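Local structure of predicted acetamidase/formamidase (Thermoanaerobacter tengcongensis, 3TKK) at residues F252-L258 with L294-I299; M248-F252 with I263-F267; T150-H154 with L217-V221; A225-I231 with A285-N291. The protein probably hydrolyses carbon-nitrogen bonds of small linear amides such as formamide or acetamide, and binds zinc and calcium ions. One frame throughout, in Å; residues are numbered along the deposited sequence.

Contact 1: residues F252-L258 with L294-I299; sequences FKKHTDL and LESYGI. With CA (calcium ion), chain E.
Tyr-297, Phe-252 and Ile-299 carry most of this contact between the C-terminal ends of helix 237-255 and helix 291-296, which buries 362 Å². The CA atoms of His-255 and Ile-299, and those of Thr-256 and Tyr-297, lie 6.5 Å apart. Thr-256 is extended (phi/psi -147/175); Tyr-297 (-93/23) is the first residue off its helix. Phe-252 (chi1 -85°, chi2 69°) presents its edge to the face of Tyr-297 (chi1 m) in an offset edge-to-face pair, centroids 5.9 Å apart, planes at 68°. Ile-299 (mt) sets CD1 over the Phe-252 face, a CH-pi contact 3.8 Å from the centroid, while Leu-294 CD2 meets the ring edge at Phe-252 CZ (3.8 Å). A Schellman motif ends helix 291-296 and brings Ile-299 back toward helix 237-255: Gly-298 (62/25) is its C' residue, with Ile-299 N hydrogen-bonded to Leu-294 O (2.9 Å) and Gly-298 N to Glu-295 O (2.8 Å). Tyr-297 packs CB on Thr-256 CG2 (3.5 Å) and CE2 on Leu-258 CG (3.7 Å). Thr-256 OG1 accepts from Leu-258 N (3.1 Å), making an ST turn, and also donates to Phe-252 O (2.7 Å). Calcium is bound by Lys-253 O (2.3 Å), Thr-256 O (2.2 Å), water 2 (2.2 Å) and water 3 (2.0 Å). Water 1, not a calcium ligand, lies 2.6 Å from His-255 O and 3.1 Å from Tyr-297 O. Lys-125 of the second subunit makes a cation-pi contact with Tyr-297.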
loop_
_atom_site.group_PDB
_atom_site.type_symbol
_atom_site.label_atom_id
_atom_site.label_comp_id
_atom_site.label_asym_id
_atom_site.label_seq_id
_atom_site.Cartn_x
_atom_site.Cartn_y
_atom_site.Cartn_z
ATOM N N PHE A 252 13.826 -15.587 0.046
ATOM C CA PHE A 252 13.346 -16.788 0.815
ATOM C C PHE A 252 13.797 -18.104 0.211
ATOM O O PHE A 252 14.207 -19.050 0.915
ATOM C CB PHE A 252 11.807 -16.780 1.041
ATOM C CG PHE A 252 11.395 -15.988 2.268
ATOM C CD1 PHE A 252 11.528 -14.607 2.318
ATOM C CD2 PHE A 252 10.937 -16.651 3.381
ATOM C CE1 PHE A 252 11.227 -13.895 3.502
ATOM C CE2 PHE A 252 10.594 -15.953 4.541
ATOM C CZ PHE A 252 10.734 -14.591 4.587
ATOM N N LYS A 253 13.753 -18.199 -1.099
ATOM C CA LYS A 253 14.129 -19.443 -1.718
ATOM C C LYS A 253 15.623 -19.749 -1.409
ATOM O O LYS A 253 16.011 -20.834 -1.032
ATOM C CB LYS A 253 13.923 -19.298 -3.216
ATOM C CG LYS A 253 14.632 -20.361 -4.055
ATOM C CD LYS A 253 13.998 -20.598 -5.409
ATOM C CE LYS A 253 15.081 -20.961 -6.451
ATOM N NZ LYS A 253 14.500 -21.945 -7.414
ATOM N N LYS A 254 16.443 -18.739 -1.530
ATOM C CA LYS A 254 17.901 -18.932 -1.462
ATOM C C LYS A 254 18.460 -18.975 -0.039
ATOM O O LYS A 254 19.630 -19.343 0.131
ATOM C CB LYS A 254 18.645 -17.918 -2.332
ATOM C CG LYS A 254 18.110 -17.931 -3.804
ATOM C CD LYS A 254 19.196 -17.507 -4.816
ATOM C CE LYS A 254 19.834 -18.692 -5.533
ATOM N NZ LYS A 254 18.687 -19.478 -6.091
ATOM N N HIS A 255 17.622 -18.665 0.958
ATOM C CA HIS A 255 18.115 -18.522 2.315
ATOM C C HIS A 255 17.236 -19.341 3.245
ATOM O O HIS A 255 17.340 -19.226 4.462
ATOM C CB HIS A 255 18.137 -17.033 2.742
ATOM C CG HIS A 255 19.002 -16.173 1.869
ATOM N ND1 HIS A 255 20.376 -16.116 2.002
ATOM C CD2 HIS A 255 18.693 -15.336 0.844
ATOM C CE1 HIS A 255 20.873 -15.271 1.102
ATOM N NE2 HIS A 255 19.879 -14.804 0.369
ATOM N N THR A 256 16.353 -20.149 2.663
ATOM C CA THR A 256 15.531 -21.080 3.429
ATOM C C THR A 256 15.248 -22.381 2.649
ATOM O O THR A 256 15.537 -22.470 1.493
ATOM C CB THR A 256 14.149 -20.472 3.921
ATOM O OG1 THR A 256 13.151 -20.500 2.885
ATOM C CG2 THR A 256 14.271 -19.094 4.417
ATOM N N ASP A 257 14.602 -23.349 3.289
ATOM C CA ASP A 257 14.185 -24.551 2.611
ATOM C C ASP A 257 12.664 -24.538 2.460
ATOM O O ASP A 257 12.010 -25.579 2.247
ATOM C CB ASP A 257 14.674 -25.776 3.386
ATOM C CG ASP A 257 13.986 -25.934 4.753
ATOM O OD1 ASP A 257 13.114 -25.081 5.112
ATOM O OD2 ASP A 257 14.328 -26.900 5.478
ATOM N N LEU A 258 12.088 -23.367 2.598
ATOM C CA LEU A 258 10.619 -23.281 2.390
ATOM C C LEU A 258 10.354 -23.558 0.904
ATOM O O LEU A 258 11.106 -23.066 0.027
ATOM C CB LEU A 258 10.172 -21.898 2.703
ATOM C CG LEU A 258 9.372 -21.524 3.950
ATOM C CD1 LEU A 258 8.611 -20.236 3.567
ATOM C CD2 LEU A 258 8.351 -22.620 4.461
ATOM N N LEU A 294 11.305 -13.037 8.981
ATOM C CA LEU A 294 12.600 -13.298 8.390
ATOM C C LEU A 294 13.541 -13.867 9.467
ATOM O O LEU A 294 14.353 -14.797 9.252
ATOM C CB LEU A 294 13.253 -12.006 7.886
ATOM C CG LEU A 294 12.722 -11.090 6.809
ATOM C CD1 LEU A 294 13.604 -11.209 5.612
ATOM C CD2 LEU A 294 11.267 -11.303 6.450
ATOM N N GLU A 295 13.457 -13.267 10.634
ATOM C CA GLU A 295 14.319 -13.673 11.762
ATOM C C GLU A 295 14.130 -15.162 12.049
ATOM O O GLU A 295 15.092 -15.894 12.203
ATOM C CB GLU A 295 13.959 -12.819 12.972
ATOM C CG GLU A 295 14.751 -13.057 14.255
ATOM C CD GLU A 295 16.245 -13.138 14.007
ATOM O OE1 GLU A 295 16.749 -12.629 12.976
ATOM O OE2 GLU A 295 16.926 -13.721 14.855
ATOM N N SER A 296 12.893 -15.635 12.105
ATOM C CA SER A 296 12.730 -17.053 12.396
ATOM C C SER A 296 13.507 -17.897 11.417
ATOM O O SER A 296 14.077 -18.910 11.823
ATOM C CB SER A 296 11.291 -17.458 12.351
ATOM O OG SER A 296 10.606 -16.851 13.422
ATOM N N TYR A 297 13.545 -17.504 10.135
ATOM C CA TYR A 297 14.216 -18.363 9.148
ATOM C C TYR A 297 15.615 -17.951 8.985
ATOM O O TYR A 297 16.227 -18.226 7.939
ATOM C CB TYR A 297 13.543 -18.396 7.792
ATOM C CG TYR A 297 12.132 -18.921 7.759
ATOM C CD1 TYR A 297 11.107 -18.067 8.037
ATOM C CD2 TYR A 297 11.815 -20.242 7.407
ATOM C CE1 TYR A 297 9.821 -18.420 7.967
ATOM C CE2 TYR A 297 10.438 -20.650 7.356
ATOM C CZ TYR A 297 9.462 -19.698 7.656
ATOM O OH TYR A 297 8.071 -19.861 7.624
ATOM N N GLY A 298 16.141 -17.279 10.009
ATOM C CA GLY A 298 17.558 -16.986 10.058
ATOM C C GLY A 298 18.006 -16.107 8.902
ATOM O O GLY A 298 19.188 -16.139 8.517
ATOM N N ILE A 299 17.062 -15.322 8.349
ATOM C CA ILE A 299 17.380 -14.377 7.272
ATOM C C ILE A 299 17.900 -13.040 7.812
ATOM O O ILE A 299 17.121 -12.216 8.311
ATOM C CB ILE A 299 16.159 -14.155 6.316
ATOM C CG1 ILE A 299 15.673 -15.488 5.754
ATOM C CG2 ILE A 299 16.559 -13.292 5.155
ATOM C CD1 ILE A 299 14.672 -15.332 4.648
HETATM CA CA CA E . 16.176 -23.042 -0.565
HETATM O O HOH W 1 18.867 -18.134 6.326
HETATM O O HOH W 2 14.032 -23.601 -0.617
HETATM O O HOH W 3 15.838 -24.019 -2.330
#

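Contact 2: residues M248-F252 with I263-F267; sequences MAELF and IATLF
Helix 237-255 and helix 260-270 are two consecutive helices joined by a short loop: the axes of 248-252 and 263-267 cross at 125° and come no closer than 10.7 Å. Both segments are regular helix, and the nearest CA pair is Ala-249 with Ile-263, 6.5 Å apart. The aromatic interaction is a T-shaped stack. Phe-267 (chi1 -81°, chi2 17°) points its edge at the face of Phe-252 (chi1 -85°, chi2 69°), with centroids 5.3 Å apart, planes at 90°, and Phe-267 CZ 3.8 Å from Phe-252 CD1. Aliphatic groups meet the same two rings: Met-248 CG lies 3.4 Å from Phe-267 CZ, Ala-249 CB is 4.0 Å from Phe-267 CE2, and Leu-266 (tp) brings CD2 to 4.0 Å from Phe-252 CE2. Purely aliphatic packing comes from Ile-263 (mt), whose CG2 lies 4.0 Å from Ala-249 CB; its CD1 is 3.8 Å from Phe-252 CB. On strand 283-290, Met-248, Phe-252 and Phe-267 all touch Leu-289. The second subunit adds Leu-101 against Ala-249, Phe-122 against Leu-266 and Val-194 against Phe-267, so the pair packs against both its own sheet and the second subunit. No hydrogen bond joins the segments, so across them the contact rests on apolar side-chain fit alone, with the perpendicular rings filling the wide gap between the axes.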
loop_
_atom_site.group_PDB
_atom_site.type_symbol
_atom_site.label_atom_id
_atom_site.label_comp_id
_atom_site.label_asym_id
_atom_site.label_seq_id
_atom_site.Cartn_x
_atom_site.Cartn_y
_atom_site.Cartn_z
ATOM N N MET A 248 11.601 -10.651 -3.096
ATOM C CA MET A 248 11.412 -11.252 -1.811
ATOM C C MET A 248 11.296 -12.785 -1.837
ATOM O O MET A 248 11.784 -13.438 -0.858
ATOM C CB MET A 248 10.226 -10.679 -1.014
ATOM C CG MET A 248 10.282 -11.083 0.457
ATOM S SD MET A 248 11.410 -10.177 1.506
ATOM C CE MET A 248 10.384 -8.721 1.984
ATOM N N ALA A 249 10.632 -13.356 -2.870
ATOM C CA ALA A 249 10.480 -14.816 -2.963
ATOM C C ALA A 249 11.885 -15.476 -3.195
ATOM O O ALA A 249 12.228 -16.571 -2.684
ATOM C CB ALA A 249 9.510 -15.213 -4.102
ATOM N N GLU A 250 12.684 -14.860 -4.044
ATOM C CA GLU A 250 14.044 -15.337 -4.234
ATOM C C GLU A 250 14.908 -15.249 -2.925
ATOM O O GLU A 250 15.684 -16.167 -2.650
ATOM C CB GLU A 250 14.674 -14.620 -5.458
ATOM C CG GLU A 250 16.103 -14.973 -5.749
ATOM C CD GLU A 250 16.253 -16.280 -6.530
ATOM O OE1 GLU A 250 15.214 -16.962 -6.813
ATOM O OE2 GLU A 250 17.439 -16.629 -6.884
ATOM N N LEU A 251 14.807 -14.176 -2.131
ATOM C CA LEU A 251 15.522 -14.125 -0.855
ATOM C C LEU A 251 15.114 -15.325 -0.056
ATOM O O LEU A 251 15.956 -16.010 0.508
ATOM C CB LEU A 251 15.232 -12.914 0.012
ATOM C CG LEU A 251 16.146 -11.661 -0.045
ATOM C CD1 LEU A 251 17.607 -11.875 -0.611
ATOM C CD2 LEU A 251 15.459 -10.396 -0.627
ATOM N N PHE A 252 13.826 -15.587 0.046
ATOM C CA PHE A 252 13.346 -16.788 0.815
ATOM C C PHE A 252 13.797 -18.104 0.211
ATOM O O PHE A 252 14.207 -19.050 0.915
ATOM C CB PHE A 252 11.807 -16.780 1.041
ATOM C CG PHE A 252 11.395 -15.988 2.268
ATOM C CD1 PHE A 252 11.528 -14.607 2.318
ATOM C CD2 PHE A 252 10.937 -16.651 3.381
ATOM C CE1 PHE A 252 11.227 -13.895 3.502
ATOM C CE2 PHE A 252 10.594 -15.953 4.541
ATOM C CZ PHE A 252 10.734 -14.591 4.587
ATOM N N ILE A 263 6.356 -20.391 0.499
ATOM C CA ILE A 263 6.664 -19.011 0.281
ATOM C C ILE A 263 5.431 -18.216 -0.160
ATOM O O ILE A 263 5.096 -17.239 0.510
ATOM C CB ILE A 263 7.841 -18.858 -0.699
ATOM C CG1 ILE A 263 9.115 -19.366 -0.041
ATOM C CG2 ILE A 263 8.006 -17.397 -1.135
ATOM C CD1 ILE A 263 10.350 -19.538 -1.046
ATOM N N ALA A 264 4.769 -18.664 -1.251
ATOM C CA ALA A 264 3.652 -17.924 -1.808
ATOM C C ALA A 264 2.505 -17.779 -0.810
ATOM O O ALA A 264 1.876 -16.678 -0.705
ATOM C CB ALA A 264 3.125 -18.579 -3.111
ATOM N N THR A 265 2.212 -18.860 -0.079
ATOM C CA THR A 265 1.056 -18.787 0.836
ATOM C C THR A 265 1.398 -17.993 2.101
ATOM O O THR A 265 0.519 -17.283 2.688
ATOM C CB THR A 265 0.512 -20.153 1.227
ATOM O OG1 THR A 265 1.543 -20.948 1.806
ATOM C CG2 THR A 265 -0.125 -20.907 -0.022
ATOM N N LEU A 266 2.630 -18.106 2.543
ATOM C CA LEU A 266 3.148 -17.274 3.652
ATOM C C LEU A 266 3.077 -15.754 3.290
ATOM O O LEU A 266 2.582 -14.928 4.098
ATOM C CB LEU A 266 4.630 -17.598 3.944
ATOM C CG LEU A 266 5.285 -16.732 5.072
ATOM C CD1 LEU A 266 4.618 -16.948 6.344
ATOM C CD2 LEU A 266 6.791 -17.039 5.277
ATOM N N PHE A 267 3.532 -15.423 2.066
ATOM C CA PHE A 267 3.518 -14.052 1.603
ATOM C C PHE A 267 2.064 -13.548 1.470
ATOM O O PHE A 267 1.801 -12.349 1.677
ATOM C CB PHE A 267 4.128 -13.995 0.233
ATOM C CG PHE A 267 5.664 -13.984 0.234
ATOM C CD1 PHE A 267 6.398 -14.367 1.352
ATOM C CD2 PHE A 267 6.321 -13.646 -0.888
ATOM C CE1 PHE A 267 7.802 -14.343 1.342
ATOM C CE2 PHE A 267 7.716 -13.644 -0.934
ATOM C CZ PHE A 267 8.463 -13.992 0.212
#

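Contact 3: residues T150-H154 with L217-V221; sequences TPGSH and LKNPV
This is a small loop-to-loop contact, burying 161 Å², in which the turn after the weakly bonded strand 151-152 meets the loop leading into strand 221-223, tying the region of strand 151-152 to the large sheet. The chains come closest at Ser-153 and Asn-219, whose CA atoms are 4.4 Å apart. Gly-152 is extended (phi/psi -158/-163), Ser-153 turns off it (-62/-19), and Asn-219 is again extended (-159/172). The one hydrogen bond across runs from Ser-153 OG (chi1 m) to Asn-219 OD1 (chi1 -82°, chi2 -64°), 2.9 Å. Around it, Ser-153 CB lies 3.4 Å from Lys-218 O, and Pro-220 CD 3.7 Å from Ser-153 O. Gly-152 is about 9 Å from the side chain of Asn-157, a calcium ligand: near that site, not part of it. Asn-219 ND2 is hydrogen-bonded to Asp-247 of helix 237-255, where Leu-217 packs on Leu-251; Pro-220 makes a backbone hydrogen bond with Ile-231 of strand 227-234, and Val-221 with Tyr-170 of strand 168-172.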
loop_
_atom_site.group_PDB
_atom_site.type_symbol
_atom_site.label_atom_id
_atom_site.label_comp_id
_atom_site.label_asym_id
_atom_site.label_seq_id
_atom_site.Cartn_x
_atom_site.Cartn_y
_atom_site.Cartn_z
ATOM N N THR A 150 14.609 9.548 -11.635
ATOM C CA THR A 150 14.064 8.219 -12.040
ATOM C C THR A 150 14.589 7.154 -11.074
ATOM O O THR A 150 15.780 7.166 -10.724
ATOM C CB THR A 150 14.578 7.950 -13.437
ATOM O OG1 THR A 150 13.942 8.892 -14.320
ATOM C CG2 THR A 150 14.254 6.541 -13.930
ATOM N N PRO A 151 13.716 6.309 -10.530
ATOM C CA PRO A 151 14.246 5.153 -9.771
ATOM C C PRO A 151 14.617 3.951 -10.533
ATOM O O PRO A 151 14.045 3.686 -11.596
ATOM C CB PRO A 151 13.075 4.709 -8.898
ATOM C CG PRO A 151 11.838 5.154 -9.595
ATOM C CD PRO A 151 12.239 6.323 -10.581
ATOM N N GLY A 152 15.526 3.132 -10.007
ATOM C CA GLY A 152 15.778 1.807 -10.677
ATOM C C GLY A 152 16.396 0.886 -9.661
ATOM O O GLY A 152 16.272 1.090 -8.403
ATOM N N SER A 153 16.986 -0.173 -10.170
ATOM C CA SER A 153 17.607 -1.163 -9.243
ATOM C C SER A 153 18.749 -0.568 -8.388
ATOM O O SER A 153 19.052 -1.097 -7.311
ATOM C CB SER A 153 18.155 -2.286 -10.063
ATOM O OG SER A 153 17.069 -2.899 -10.795
ATOM N N HIS A 154 19.293 0.576 -8.849
ATOM C CA HIS A 154 20.359 1.295 -8.146
ATOM C C HIS A 154 19.787 2.211 -7.095
ATOM O O HIS A 154 20.540 2.802 -6.339
ATOM C CB HIS A 154 21.195 2.138 -9.090
ATOM C CG HIS A 154 20.388 3.262 -9.722
ATOM N ND1 HIS A 154 19.417 3.025 -10.652
ATOM C CD2 HIS A 154 20.330 4.605 -9.458
ATOM C CE1 HIS A 154 18.808 4.154 -10.970
ATOM N NE2 HIS A 154 19.350 5.131 -10.262
ATOM N N LEU A 217 21.623 -8.993 -4.079
ATOM C CA LEU A 217 20.295 -8.351 -4.227
ATOM C C LEU A 217 20.116 -7.951 -5.710
ATOM O O LEU A 217 21.124 -7.653 -6.411
ATOM C CB LEU A 217 20.164 -7.098 -3.350
ATOM C CG LEU A 217 20.182 -7.351 -1.834
ATOM C CD1 LEU A 217 19.974 -6.124 -0.993
ATOM C CD2 LEU A 217 19.032 -8.326 -1.575
ATOM N N LYS A 218 18.863 -7.846 -6.160
ATOM C CA LYS A 218 18.651 -7.355 -7.517
ATOM C C LYS A 218 18.097 -5.928 -7.505
ATOM O O LYS A 218 18.025 -5.280 -8.547
ATOM C CB LYS A 218 17.641 -8.240 -8.283
ATOM C CG LYS A 218 18.186 -9.596 -8.551
ATOM C CD LYS A 218 19.319 -9.465 -9.458
ATOM C CE LYS A 218 19.869 -10.815 -9.923
ATOM N NZ LYS A 218 18.782 -11.747 -10.313
ATOM N N ASN A 219 17.645 -5.487 -6.347
ATOM C CA ASN A 219 16.921 -4.218 -6.150
ATOM C C ASN A 219 17.053 -3.849 -4.698
ATOM O O ASN A 219 17.474 -4.690 -3.960
ATOM C CB ASN A 219 15.454 -4.402 -6.438
ATOM C CG ASN A 219 15.156 -4.326 -7.872
ATOM O OD1 ASN A 219 15.346 -3.315 -8.449
ATOM N ND2 ASN A 219 14.624 -5.349 -8.441
ATOM N N PRO A 220 16.625 -2.635 -4.279
ATOM C CA PRO A 220 16.986 -2.241 -2.936
ATOM C C PRO A 220 16.038 -2.868 -2.005
ATOM O O PRO A 220 14.929 -3.346 -2.401
ATOM C CB PRO A 220 16.709 -0.719 -2.914
ATOM C CG PRO A 220 16.937 -0.388 -4.388
ATOM C CD PRO A 220 16.195 -1.472 -5.067
ATOM N N VAL A 221 16.451 -2.831 -0.762
ATOM C CA VAL A 221 15.618 -3.354 0.323
ATOM C C VAL A 221 15.692 -2.371 1.514
ATOM O O VAL A 221 16.725 -1.726 1.710
ATOM C CB VAL A 221 16.213 -4.707 0.838
ATOM C CG1 VAL A 221 15.526 -5.114 2.271
ATOM C CG2 VAL A 221 16.034 -5.803 -0.209
#

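Contact 4: residues A225-I231 with A285-N291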
loop_
_atom_site.group_PDB
_atom_site.type_symbol
_atom_site.label_atom_id
_atom_site.label_comp_id
_atom_site.label_asym_id
_atom_site.label_seq_id
_atom_site.Cartn_x
_atom_site.Cartn_y
_atom_site.Cartn_z
ATOM N N ALA A 225 12.748 -0.774 12.009
ATOM C CA ALA A 225 12.648 -1.536 13.282
ATOM C C ALA A 225 11.637 -2.692 13.262
ATOM O O ALA A 225 11.816 -3.723 14.000
ATOM C CB ALA A 225 12.274 -0.591 14.374
ATOM N N GLU A 226 10.647 -2.566 12.408
ATOM C CA GLU A 226 9.481 -3.478 12.350
ATOM C C GLU A 226 9.355 -4.387 11.112
ATOM O O GLU A 226 9.017 -5.553 11.256
ATOM C CB GLU A 226 8.223 -2.649 12.650
ATOM C CG GLU A 226 8.379 -1.788 14.010
ATOM C CD GLU A 226 8.593 -2.623 15.273
ATOM O OE1 GLU A 226 8.081 -3.762 15.296
ATOM O OE2 GLU A 226 9.216 -2.160 16.319
ATOM N N VAL A 227 9.788 -3.922 9.926
ATOM C CA VAL A 227 9.510 -4.642 8.697
ATOM C C VAL A 227 10.720 -4.512 7.823
ATOM O O VAL A 227 11.656 -3.627 8.062
ATOM C CB VAL A 227 8.322 -4.009 7.929
ATOM C CG1 VAL A 227 7.017 -4.126 8.754
ATOM C CG2 VAL A 227 8.656 -2.562 7.606
ATOM N N THR A 228 10.717 -5.395 6.827
ATOM C CA THR A 228 11.776 -5.456 5.872
ATOM C C THR A 228 11.070 -5.495 4.552
ATOM O O THR A 228 10.159 -6.315 4.373
ATOM C CB THR A 228 12.642 -6.784 6.023
ATOM O OG1 THR A 228 13.426 -6.654 7.207
ATOM C CG2 THR A 228 13.725 -6.832 4.873
ATOM N N ALA A 229 11.391 -4.601 3.612
ATOM C CA ALA A 229 10.517 -4.592 2.428
ATOM C C ALA A 229 11.381 -4.504 1.205
ATOM O O ALA A 229 12.282 -3.686 1.239
ATOM C CB ALA A 229 9.673 -3.295 2.466
ATOM N N THR A 230 11.100 -5.269 0.133
ATOM C CA THR A 230 11.921 -5.155 -1.040
ATOM C C THR A 230 11.294 -3.999 -1.708
ATOM O O THR A 230 10.043 -3.793 -1.484
ATOM C CB THR A 230 11.760 -6.458 -1.905
ATOM O OG1 THR A 230 10.355 -6.875 -1.873
ATOM C CG2 THR A 230 12.560 -7.690 -1.226
ATOM N N ILE A 231 12.062 -3.254 -2.561
ATOM C CA ILE A 231 11.496 -2.065 -3.286
ATOM C C ILE A 231 11.733 -2.312 -4.787
ATOM O O ILE A 231 12.803 -2.878 -5.130
ATOM C CB ILE A 231 12.341 -0.856 -2.957
ATOM C CG1 ILE A 231 12.476 -0.642 -1.387
ATOM C CG2 ILE A 231 11.750 0.472 -3.669
ATOM C CD1 ILE A 231 11.242 -0.304 -0.808
ATOM N N ALA A 285 6.917 0.519 -5.892
ATOM C CA ALA A 285 6.148 -0.237 -4.978
ATOM C C ALA A 285 7.044 -1.000 -4.101
ATOM O O ALA A 285 8.271 -1.049 -4.320
ATOM C CB ALA A 285 5.242 -1.311 -5.772
ATOM N N ARG A 286 6.433 -1.642 -3.127
ATOM C CA ARG A 286 7.211 -2.422 -2.263
ATOM C C ARG A 286 6.537 -3.652 -1.765
ATOM O O ARG A 286 5.316 -3.748 -1.848
ATOM C CB ARG A 286 7.734 -1.573 -1.143
ATOM C CG ARG A 286 6.776 -0.997 -0.223
ATOM C CD ARG A 286 7.407 0.166 0.581
ATOM N NE ARG A 286 6.390 0.513 1.588
ATOM C CZ ARG A 286 5.632 1.623 1.584
ATOM N NH1 ARG A 286 5.945 2.643 0.806
ATOM N NH2 ARG A 286 4.726 1.812 2.576
ATOM N N PHE A 287 7.307 -4.626 -1.281
ATOM C CA PHE A 287 6.680 -5.740 -0.528
ATOM C C PHE A 287 7.263 -5.954 0.860
ATOM O O PHE A 287 8.455 -6.182 1.027
ATOM C CB PHE A 287 6.770 -7.025 -1.368
ATOM C CG PHE A 287 5.984 -8.175 -0.753
ATOM C CD1 PHE A 287 4.598 -8.169 -0.818
ATOM C CD2 PHE A 287 6.638 -9.287 -0.214
ATOM C CE1 PHE A 287 3.832 -9.165 -0.244
ATOM C CE2 PHE A 287 5.837 -10.320 0.357
ATOM C CZ PHE A 287 4.459 -10.298 0.283
ATOM N N SER A 288 6.422 -5.913 1.896
ATOM C CA SER A 288 6.948 -5.762 3.230
ATOM C C SER A 288 6.558 -6.983 4.032
ATOM O O SER A 288 5.367 -7.339 4.041
ATOM C CB SER A 288 6.184 -4.581 3.788
ATOM O OG SER A 288 6.525 -4.253 5.072
ATOM N N LEU A 289 7.495 -7.537 4.843
ATOM C CA LEU A 289 7.244 -8.597 5.838
ATOM C C LEU A 289 7.698 -8.135 7.235
ATOM O O LEU A 289 8.607 -7.356 7.361
ATOM C CB LEU A 289 7.998 -9.872 5.477
ATOM C CG LEU A 289 7.368 -10.593 4.292
ATOM C CD1 LEU A 289 8.427 -11.425 3.484
ATOM C CD2 LEU A 289 6.198 -11.498 4.849
ATOM N N PRO A 290 7.042 -8.604 8.268
ATOM C CA PRO A 290 7.504 -8.354 9.613
ATOM C C PRO A 290 8.903 -8.906 9.798
ATOM O O PRO A 290 9.175 -10.022 9.464
ATOM C CB PRO A 290 6.501 -9.152 10.502
ATOM C CG PRO A 290 5.287 -9.284 9.692
ATOM C CD PRO A 290 5.881 -9.503 8.236
ATOM N N ASN A 291 9.794 -8.169 10.458
ATOM C CA ASN A 291 11.140 -8.702 10.727
ATOM C C ASN A 291 11.173 -10.038 11.460
ATOM O O ASN A 291 12.069 -10.843 11.244
ATOM C CB ASN A 291 11.979 -7.693 11.496
ATOM C CG ASN A 291 12.233 -6.451 10.700
ATOM O OD1 ASN A 291 12.207 -6.449 9.424
ATOM N ND2 ASN A 291 12.591 -5.413 11.383
#
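Four backbone hydrogen bonds join strand 227-234 to strand 283-290 here, in two reciprocal pairs. Thr-228 N gives to Leu-289 O (2.9 Å) and Leu-289 N to Thr-228 O (3.0 Å); Thr-230 N gives to Phe-287 O (2.9 Å) and Phe-287 N to Thr-230 O (2.9 Å). Between and beyond them lie the non-hydrogen-bonded pairs Val-227/Pro-290, Ala-229/Ser-288 and Ile-231/Arg-286. There CA-H...O contacts help, the shortest from Ala-229 CA to Phe-287 O at 3.0 Å. The strands are antiparallel neighbours in the large mixed sheet, and further backbone hydrogen bonds join Ala-229 to Val-222, Ile-231 to Pro-220, Arg-286 to Gln-274 and Ser-288 to Asn-272. Glu-226 N and Val-227 N both give to Thr-224 OG1. As strand 283-290 ends at Pro-290, the N-cap of helix 291-296, Asn-291 N still reaches Glu-226 O (2.8 Å, nearly linear). Asn-291 OD1 accepts from Thr-228 OG1 in a short 2.5 Å bond, and its ND2 serves Thr-224 O. Thr-230 OG1 is bonded to Ala-244 O of helix 237-255. Arg-286, whose CB points to the face of Ala-229 and Ser-288, has partners for NE, NH1 and NH2: Gln-274 OE1, Ser-276 OG and Asp-191 OD2 (salt bridge).

Contacts 2 and 4 are buried, contact 2 despite its peripheral place; contacts 1 and 3 are only partly so. Helix 237-255 serves contacts 1 and 2, which both meet the second subunit and share Phe-252: its ring is sandwiched, Ile-299 over one face and the edge of Phe-267 toward the opposite one. Leu-289 of contact 4 packs against both. Contact 3 joins the same sheet from the loop entering strand 221-223, by a probable hydrogen bond between Pro-220 O and Ile-231 N. Chemistry follows place: backbone hydrogen bonds at contact 4, apolar side chains between helices at contact 2, apolar packing with calcium and water at contact 1, partly exposed at the helix ends, and a single side-chain hydrogen bond at contact 3.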